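Local coordinates for protein Ral guanine nucleotide dissociation stimulator-like 2 (Mus musculus, PDB 4JGW) that probably acts as a guanine nucleotide exchange factor for small G proteins and is a putative effector of Ras and Rap, at residues Ser262-Ala267 with Pro285-Leu290; Ser191-Thr196 with Gln452-Leu457. All coordinates share one frame; numbering follows the deposited sequence.

Contact 1: Ser262-Ala267 with Pro285-Leu290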
ATOM      1  N   SER A 262     -15.456   0.143 -22.643  1.00 34.31           N
ATOM      2  CA  SER A 262     -15.600   1.075 -23.760  1.00 34.74           C
ATOM      3  C   SER A 262     -15.315   0.437 -25.126  1.00 34.83           C
ATOM      4  O   SER A 262     -16.096   0.608 -26.068  1.00 34.80           O
ATOM      5  CB  SER A 262     -14.700   2.295 -23.533  1.00 34.73           C
ATOM      6  OG  SER A 262     -14.809   3.232 -24.588  1.00 35.92           O
ATOM      7  N   SER A 263     -14.213  -0.308 -25.223  1.00 34.98           N
ATOM      8  CA  SER A 263     -13.790  -0.906 -26.494  1.00 35.22           C
ATOM      9  C   SER A 263     -14.679  -2.066 -26.928  1.00 35.33           C
ATOM     10  O   SER A 263     -15.000  -2.193 -28.111  1.00 35.24           O
ATOM     11  CB  SER A 263     -12.325  -1.346 -26.440  1.00 35.18           C
ATOM     12  OG  SER A 263     -12.172  -2.565 -25.746  1.00 35.53           O
ATOM     13  N   VAL A 264     -15.068  -2.905 -25.968  1.00 35.53           N
ATOM     14  CA  VAL A 264     -15.988  -4.013 -26.225  1.00 35.83           C
ATOM     15  C   VAL A 264     -17.332  -3.484 -26.737  1.00 36.19           C
ATOM     16  O   VAL A 264     -17.921  -4.054 -27.657  1.00 36.07           O
ATOM     17  CB  VAL A 264     -16.171  -4.917 -24.972  1.00 35.73           C
ATOM     18  CG1 VAL A 264     -17.378  -5.833 -25.118  1.00 35.67           C
ATOM     19  CG2 VAL A 264     -14.914  -5.742 -24.725  1.00 35.55           C
ATOM     20  N   LEU A 265     -17.795  -2.380 -26.156  1.00 36.67           N
ATOM     21  CA  LEU A 265     -19.027  -1.735 -26.604  1.00 37.32           C
ATOM     22  C   LEU A 265     -18.806  -0.864 -27.843  1.00 37.80           C
ATOM     23  O   LEU A 265     -19.768  -0.381 -28.445  1.00 37.71           O
ATOM     24  CB  LEU A 265     -19.659  -0.916 -25.472  1.00 37.21           C
ATOM     25  CG  LEU A 265     -20.226  -1.694 -24.279  1.00 37.22           C
ATOM     26  CD1 LEU A 265     -20.608  -0.740 -23.160  1.00 37.30           C
ATOM     27  CD2 LEU A 265     -21.417  -2.562 -24.678  1.00 37.19           C
ATOM     28  N   GLY A 266     -17.540  -0.676 -28.217  1.00 38.46           N
ATOM     29  CA  GLY A 266     -17.162   0.132 -29.378  1.00 39.47           C
ATOM     30  C   GLY A 266     -17.614   1.576 -29.268  1.00 40.15           C
ATOM     31  O   GLY A 266     -17.899   2.226 -30.276  1.00 40.02           O
ATOM     32  N   ALA A 267     -17.671   2.071 -28.034  1.00 41.04           N
ATOM     33  CA  ALA A 267     -18.221   3.388 -27.744  1.00 42.03           C
ATOM     34  C   ALA A 267     -17.170   4.369 -27.232  1.00 42.77           C
ATOM     35  O   ALA A 267     -16.186   3.973 -26.604  1.00 42.95           O
ATOM     36  CB  ALA A 267     -19.369   3.268 -26.751  1.00 41.93           C
ATOM     37  N   PRO A 285     -19.698 -11.434 -34.121  1.00 37.68           N
ATOM     38  CA  PRO A 285     -18.361 -11.987 -34.363  1.00 37.50           C
ATOM     39  C   PRO A 285     -17.232 -10.963 -34.218  1.00 37.17           C
ATOM     40  O   PRO A 285     -16.157 -11.306 -33.722  1.00 37.09           O
ATOM     41  CB  PRO A 285     -18.445 -12.477 -35.813  1.00 37.58           C
ATOM     42  CG  PRO A 285     -19.881 -12.773 -36.014  1.00 37.56           C
ATOM     43  CD  PRO A 285     -20.593 -11.695 -35.265  1.00 37.66           C
ATOM     44  N   GLN A 286     -17.481  -9.725 -34.644  1.00 36.72           N
ATOM     45  CA  GLN A 286     -16.493  -8.646 -34.545  1.00 36.29           C
ATOM     46  C   GLN A 286     -16.235  -8.261 -33.090  1.00 35.92           C
ATOM     47  O   GLN A 286     -15.093  -8.015 -32.698  1.00 35.79           O
ATOM     48  CB  GLN A 286     -16.953  -7.414 -35.329  1.00 36.25           C
ATOM     49  CG  GLN A 286     -17.100  -7.630 -36.829  1.00 36.30           C
ATOM     50  CD  GLN A 286     -17.518  -6.365 -37.556  1.00 36.13           C
ATOM     51  OE1 GLN A 286     -18.622  -5.855 -37.359  1.00 35.24           O
ATOM     52  NE2 GLN A 286     -16.633  -5.853 -38.404  1.00 36.53           N
ATOM     53  N   ARG A 287     -17.310  -8.212 -32.303  1.00 35.56           N
ATOM     54  CA  ARG A 287     -17.242  -7.859 -30.889  1.00 35.24           C
ATOM     55  C   ARG A 287     -16.547  -8.951 -30.079  1.00 35.13           C
ATOM     56  O   ARG A 287     -15.865  -8.658 -29.095  1.00 35.09           O
ATOM     57  CB  ARG A 287     -18.647  -7.602 -30.333  1.00 35.27           C
ATOM     58  CG  ARG A 287     -18.664  -6.823 -29.021  1.00 34.95           C
ATOM     59  CD  ARG A 287     -20.077  -6.593 -28.479  1.00 34.61           C
ATOM     60  NE  ARG A 287     -21.000  -6.058 -29.482  1.00 34.31           N
ATOM     61  CZ  ARG A 287     -21.096  -4.776 -29.827  1.00 33.60           C
ATOM     62  NH1 ARG A 287     -20.321  -3.860 -29.263  1.00 32.74           N
ATOM     63  NH2 ARG A 287     -21.973  -4.411 -30.752  1.00 33.74           N
ATOM     64  N   ALA A 288     -16.729 -10.203 -30.497  1.00 34.94           N
ATOM     65  CA  ALA A 288     -16.080 -11.347 -29.858  1.00 34.90           C
ATOM     66  C   ALA A 288     -14.560 -11.264 -29.969  1.00 34.83           C
ATOM     67  O   ALA A 288     -13.846 -11.676 -29.054  1.00 35.07           O
ATOM     68  CB  ALA A 288     -16.581 -12.647 -30.455  1.00 34.80           C
ATOM     69  N   ARG A 289     -14.077 -10.727 -31.087  1.00 34.55           N
ATOM     70  CA  ARG A 289     -12.642 -10.543 -31.310  1.00 34.41           C
ATOM     71  C   ARG A 289     -12.039  -9.557 -30.309  1.00 33.91           C
ATOM     72  O   ARG A 289     -10.894  -9.717 -29.884  1.00 33.78           O
ATOM     73  CB  ARG A 289     -12.368 -10.096 -32.752  1.00 34.60           C
ATOM     74  CG  ARG A 289     -12.803 -11.112 -33.812  1.00 35.72           C
ATOM     75  CD  ARG A 289     -12.028 -12.422 -33.685  1.00 37.77           C
ATOM     76  NE  ARG A 289     -12.865 -13.596 -33.945  1.00 39.88           N
ATOM     77  CZ  ARG A 289     -12.434 -14.858 -33.900  1.00 40.91           C
ATOM     78  NH1 ARG A 289     -11.169 -15.130 -33.602  1.00 40.87           N
ATOM     79  NH2 ARG A 289     -13.272 -15.855 -34.154  1.00 41.70           N
ATOM     80  N   LEU A 290     -12.826  -8.549 -29.935  1.00 33.37           N
ATOM     81  CA  LEU A 290     -12.443  -7.598 -28.898  1.00 32.69           C
ATOM     82  C   LEU A 290     -12.441  -8.251 -27.515  1.00 32.35           C
ATOM     83  O   LEU A 290     -11.530  -8.018 -26.722  1.00 32.17           O
ATOM     84  CB  LEU A 290     -13.358  -6.372 -28.925  1.00 32.62           C
ATOM     85  CG  LEU A 290     -13.136  -5.398 -30.090  1.00 32.16           C
ATOM     86  CD1 LEU A 290     -14.416  -4.654 -30.428  1.00 31.45           C
ATOM     87  CD2 LEU A 290     -12.006  -4.422 -29.795  1.00 31.09           C
TER
HETATM   88  O   HOH W   1     -20.591  -1.404 -30.791  1.00 27.00           O
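Arg-287 brings CG and CD of its aliphatic stem against the carbonyl oxygen of Val-264, with CG of Arg-287 3.2 Å from Val-264 O, and then grips that same oxygen with its guanidinium. CG stands anti to the backbone N (chi1 -162°), beside the carbonyl carbon, and the chain bends at chi3; NH1 meets Val-264 O close to the guanidinium plane. The NH1 hydrogen bond to Val-264 O is 2.9 Å long, with an N-H...O angle of 154°, and lies on a lone pair in the carbonyl plane. Water 1 accepts from Arg-287 NH1 and donates to Leu-265 O at 2.7 Å, so a second carbonyl is tied in indirectly. Helix 244-264 ends here in a Schellman motif of the RasGEF catalytic domain: Ala-267 N bonds to Ser-262 O, and Gly-266 N reaches Ser-263 O more weakly. Gly-266 is the C-prime residue, and glycine readily takes its positive phi. The carbonyls at this helix end probably carry partial negative charge, which suits a cationic arginine. One turn further along helix 284-303, Leu-290 points toward the partner, and its CD1 lies 3.4 Å from Ser-263 O. Its CB packs 4.4 Å from Val-264 CA, while Val-264 CG1 meets the arginine stem. The hydroxyl of Ser-263 instead bonds to Trp-294, and Leu-265, turned from this interface, packs on helix 459-469.

Contact 2: Ser191-Thr196 with Gln452-Leu457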
ATOM      1  N   SER A 191      -7.636  14.166 -31.746  1.00 48.22           N
ATOM      2  CA  SER A 191      -8.972  13.607 -31.525  1.00 47.84           C
ATOM      3  C   SER A 191      -8.934  12.409 -30.565  1.00 47.39           C
ATOM      4  O   SER A 191      -7.894  11.759 -30.434  1.00 47.53           O
ATOM      5  CB  SER A 191      -9.595  13.197 -32.863  1.00 47.95           C
ATOM      6  OG  SER A 191      -8.833  12.178 -33.490  1.00 48.24           O
ATOM      7  N   PRO A 192     -10.067  12.117 -29.888  1.00 46.80           N
ATOM      8  CA  PRO A 192     -10.151  10.963 -28.987  1.00 46.20           C
ATOM      9  C   PRO A 192      -9.777   9.648 -29.671  1.00 45.56           C
ATOM     10  O   PRO A 192     -10.192   9.396 -30.807  1.00 45.47           O
ATOM     11  CB  PRO A 192     -11.632  10.942 -28.572  1.00 46.28           C
ATOM     12  CG  PRO A 192     -12.334  11.837 -29.550  1.00 46.51           C
ATOM     13  CD  PRO A 192     -11.329  12.877 -29.900  1.00 46.80           C
ATOM     14  N   ALA A 193      -8.995   8.827 -28.974  1.00 44.69           N
ATOM     15  CA  ALA A 193      -8.522   7.554 -29.512  1.00 43.75           C
ATOM     16  C   ALA A 193      -9.666   6.565 -29.707  1.00 43.07           C
ATOM     17  O   ALA A 193     -10.607   6.526 -28.913  1.00 42.96           O
ATOM     18  CB  ALA A 193      -7.456   6.958 -28.604  1.00 43.84           C
ATOM     19  N   ASP A 194      -9.578   5.785 -30.782  1.00 42.17           N
ATOM     20  CA  ASP A 194     -10.520   4.708 -31.051  1.00 41.30           C
ATOM     21  C   ASP A 194     -10.270   3.595 -30.030  1.00 40.58           C
ATOM     22  O   ASP A 194      -9.186   3.008 -30.011  1.00 40.44           O
ATOM     23  CB  ASP A 194     -10.337   4.194 -32.488  1.00 41.35           C
ATOM     24  CG  ASP A 194     -11.379   3.150 -32.896  1.00 41.57           C
ATOM     25  OD1 ASP A 194     -12.055   2.561 -32.023  1.00 41.80           O
ATOM     26  OD2 ASP A 194     -11.513   2.907 -34.114  1.00 41.80           O
ATOM     27  N   PRO A 195     -11.265   3.315 -29.167  1.00 39.85           N
ATOM     28  CA  PRO A 195     -11.101   2.274 -28.151  1.00 39.24           C
ATOM     29  C   PRO A 195     -10.892   0.881 -28.751  1.00 38.62           C
ATOM     30  O   PRO A 195     -10.199   0.056 -28.152  1.00 38.55           O
ATOM     31  CB  PRO A 195     -12.415   2.338 -27.359  1.00 39.29           C
ATOM     32  CG  PRO A 195     -13.390   3.003 -28.272  1.00 39.53           C
ATOM     33  CD  PRO A 195     -12.584   3.971 -29.073  1.00 39.83           C
ATOM     34  N   THR A 196     -11.466   0.638 -29.931  1.00 37.85           N
ATOM     35  CA  THR A 196     -11.334  -0.651 -30.619  1.00 37.11           C
ATOM     36  C   THR A 196      -9.933  -0.882 -31.216  1.00 36.62           C
ATOM     37  O   THR A 196      -9.648  -1.964 -31.730  1.00 36.57           O
ATOM     38  CB  THR A 196     -12.421  -0.852 -31.719  1.00 37.17           C
ATOM     39  OG1 THR A 196     -12.149  -0.009 -32.844  1.00 36.92           O
ATOM     40  CG2 THR A 196     -13.818  -0.548 -31.180  1.00 37.17           C
ATOM     41  N   GLN A 452      -3.674   7.262 -23.471  1.00 45.22           N
ATOM     42  CA  GLN A 452      -3.931   8.643 -23.055  1.00 45.67           C
ATOM     43  C   GLN A 452      -5.141   9.259 -23.762  1.00 45.87           C
ATOM     44  O   GLN A 452      -5.833  10.107 -23.195  1.00 45.89           O
ATOM     45  CB  GLN A 452      -2.688   9.505 -23.294  1.00 45.77           C
ATOM     46  CG  GLN A 452      -1.534   9.223 -22.333  1.00 46.37           C
ATOM     47  CD  GLN A 452      -0.172   9.627 -22.886  1.00 47.29           C
ATOM     48  OE1 GLN A 452      -0.033   9.960 -24.066  1.00 47.89           O
ATOM     49  NE2 GLN A 452       0.845   9.590 -22.029  1.00 47.30           N
ATOM     50  N   GLY A 453      -5.390   8.829 -24.997  1.00 46.14           N
ATOM     51  CA  GLY A 453      -6.498   9.354 -25.797  1.00 46.48           C
ATOM     52  C   GLY A 453      -7.841   8.709 -25.497  1.00 46.71           C
ATOM     53  O   GLY A 453      -8.879   9.166 -25.982  1.00 46.73           O
ATOM     54  N   LEU A 454      -7.813   7.642 -24.701  1.00 46.94           N
ATOM     55  CA  LEU A 454      -9.013   6.903 -24.318  1.00 47.19           C
ATOM     56  C   LEU A 454      -9.940   7.722 -23.427  1.00 47.39           C
ATOM     57  O   LEU A 454      -9.511   8.299 -22.426  1.00 47.45           O
ATOM     58  CB  LEU A 454      -8.628   5.592 -23.619  1.00 47.16           C
ATOM     59  CG  LEU A 454      -8.646   4.258 -24.380  1.00 47.01           C
ATOM     60  CD1 LEU A 454      -8.459   4.402 -25.889  1.00 47.46           C
ATOM     61  CD2 LEU A 454      -7.601   3.318 -23.801  1.00 47.17           C
ATOM     62  N   GLN A 455     -11.213   7.768 -23.810  1.00 47.60           N
ATOM     63  CA  GLN A 455     -12.243   8.450 -23.034  1.00 47.77           C
ATOM     64  C   GLN A 455     -13.292   7.431 -22.586  1.00 47.74           C
ATOM     65  O   GLN A 455     -14.265   7.177 -23.303  1.00 47.68           O
ATOM     66  CB  GLN A 455     -12.870   9.593 -23.841  1.00 47.80           C
ATOM     67  CG  GLN A 455     -11.909  10.754 -24.115  1.00 48.37           C
ATOM     68  CD  GLN A 455     -12.444  11.775 -25.115  1.00 49.02           C
ATOM     69  OE1 GLN A 455     -11.703  12.640 -25.582  1.00 49.30           O
ATOM     70  NE2 GLN A 455     -13.729  11.677 -25.447  1.00 49.23           N
ATOM     71  N   PRO A 456     -13.087   6.838 -21.396  1.00 47.77           N
ATOM     72  CA  PRO A 456     -13.904   5.737 -20.881  1.00 47.89           C
ATOM     73  C   PRO A 456     -15.347   6.138 -20.585  1.00 47.97           C
ATOM     74  O   PRO A 456     -15.611   7.279 -20.203  1.00 47.94           O
ATOM     75  CB  PRO A 456     -13.187   5.345 -19.586  1.00 47.93           C
ATOM     76  CG  PRO A 456     -12.476   6.581 -19.162  1.00 47.89           C
ATOM     77  CD  PRO A 456     -12.047   7.243 -20.431  1.00 47.75           C
ATOM     78  N   LEU A 457     -16.263   5.191 -20.764  1.00 48.12           N
ATOM     79  CA  LEU A 457     -17.682   5.415 -20.507  1.00 48.27           C
ATOM     80  C   LEU A 457     -17.987   5.364 -19.016  1.00 48.40           C
ATOM     81  O   LEU A 457     -17.344   4.625 -18.262  1.00 48.35           O
ATOM     82  CB  LEU A 457     -18.534   4.366 -21.229  1.00 48.22           C
ATOM     83  CG  LEU A 457     -18.245   4.013 -22.691  1.00 48.25           C
ATOM     84  CD1 LEU A 457     -19.046   2.786 -23.089  1.00 48.42           C
ATOM     85  CD2 LEU A 457     -18.536   5.177 -23.624  1.00 48.21           C
TER
HETATM   86  O   HOH W   2     -12.036   6.901 -26.317  1.00 35.85           O
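The carbonyl oxygen of Gly-453 accepts a hydrogen bond from Ala-193 N at 3.0 Å, with an N-H...O angle of 155°. The donor stands well above the carbonyl plane, 58° out of it. A water bridges the backbones a little further on: it donates to Ala-193 O and accepts from Gln-455 N, the latter at 2.8 Å. Ala-193 points its methyl at the Gly-453 backbone, with CB 3.6 Å from Gly-453 C. Glycine fits here because that methyl occupies the side on which a beta carbon of residue 453 would lie. The loop leading to helix 203-219 is thus fastened where helix 445-453 of the Ras-GEF region gives way to the extended chain 454-457. Leu-454 leaves its backbone pointing away, yet CD1 swings back to touch Ala-193 CB at 3.9 Å and Pro-195 CA at 4.1 Å. Pro-192 and Gln-455 cross obliquely, the ring's CB lying 3.4 Å from Gln-455 OE1. CG of Gln-455 lies anti to the carbonyl carbon (chi1 -68°) and the chain is extended beyond it; the amide lies against Pro-192 CB, while its NE2 bonds to Ser-269 O. Downstream, Asp-194 forms an Asx turn: OD1 receives Thr-196 N and, at 2.7 Å, Thr-196 OG1, both from one face of the carboxylate. Arg-280 adds a salt bridge to this oxygen, and the carbonyl of Asp-194 bonds to Trp-450.

From the N terminus, the chain first reaches 191-196, the loop ahead of helix 203-219, whose partner 452-457 comes only some 256 residues later. Contact 2 therefore closes a long loop, and contact 1 falls wholly within it: helix 244-264 ends at 262-267, a two-stranded hairpin of 267-269 and 277-279 follows, and 285-290 returns on helix 284-303, closing a short loop of 17 residues. Contact 1 joins two helices that are neighbours in sequence, whereas contact 2 ties the loop before helix 203-219 to the end of helix 445-453, far apart in sequence, at the surface. The two sites meet directly: Ser-263 CB packs 3.1 Å from Pro-195 O, and Ala-267 CB lies against Leu-457 CD1 at 3.7 Å.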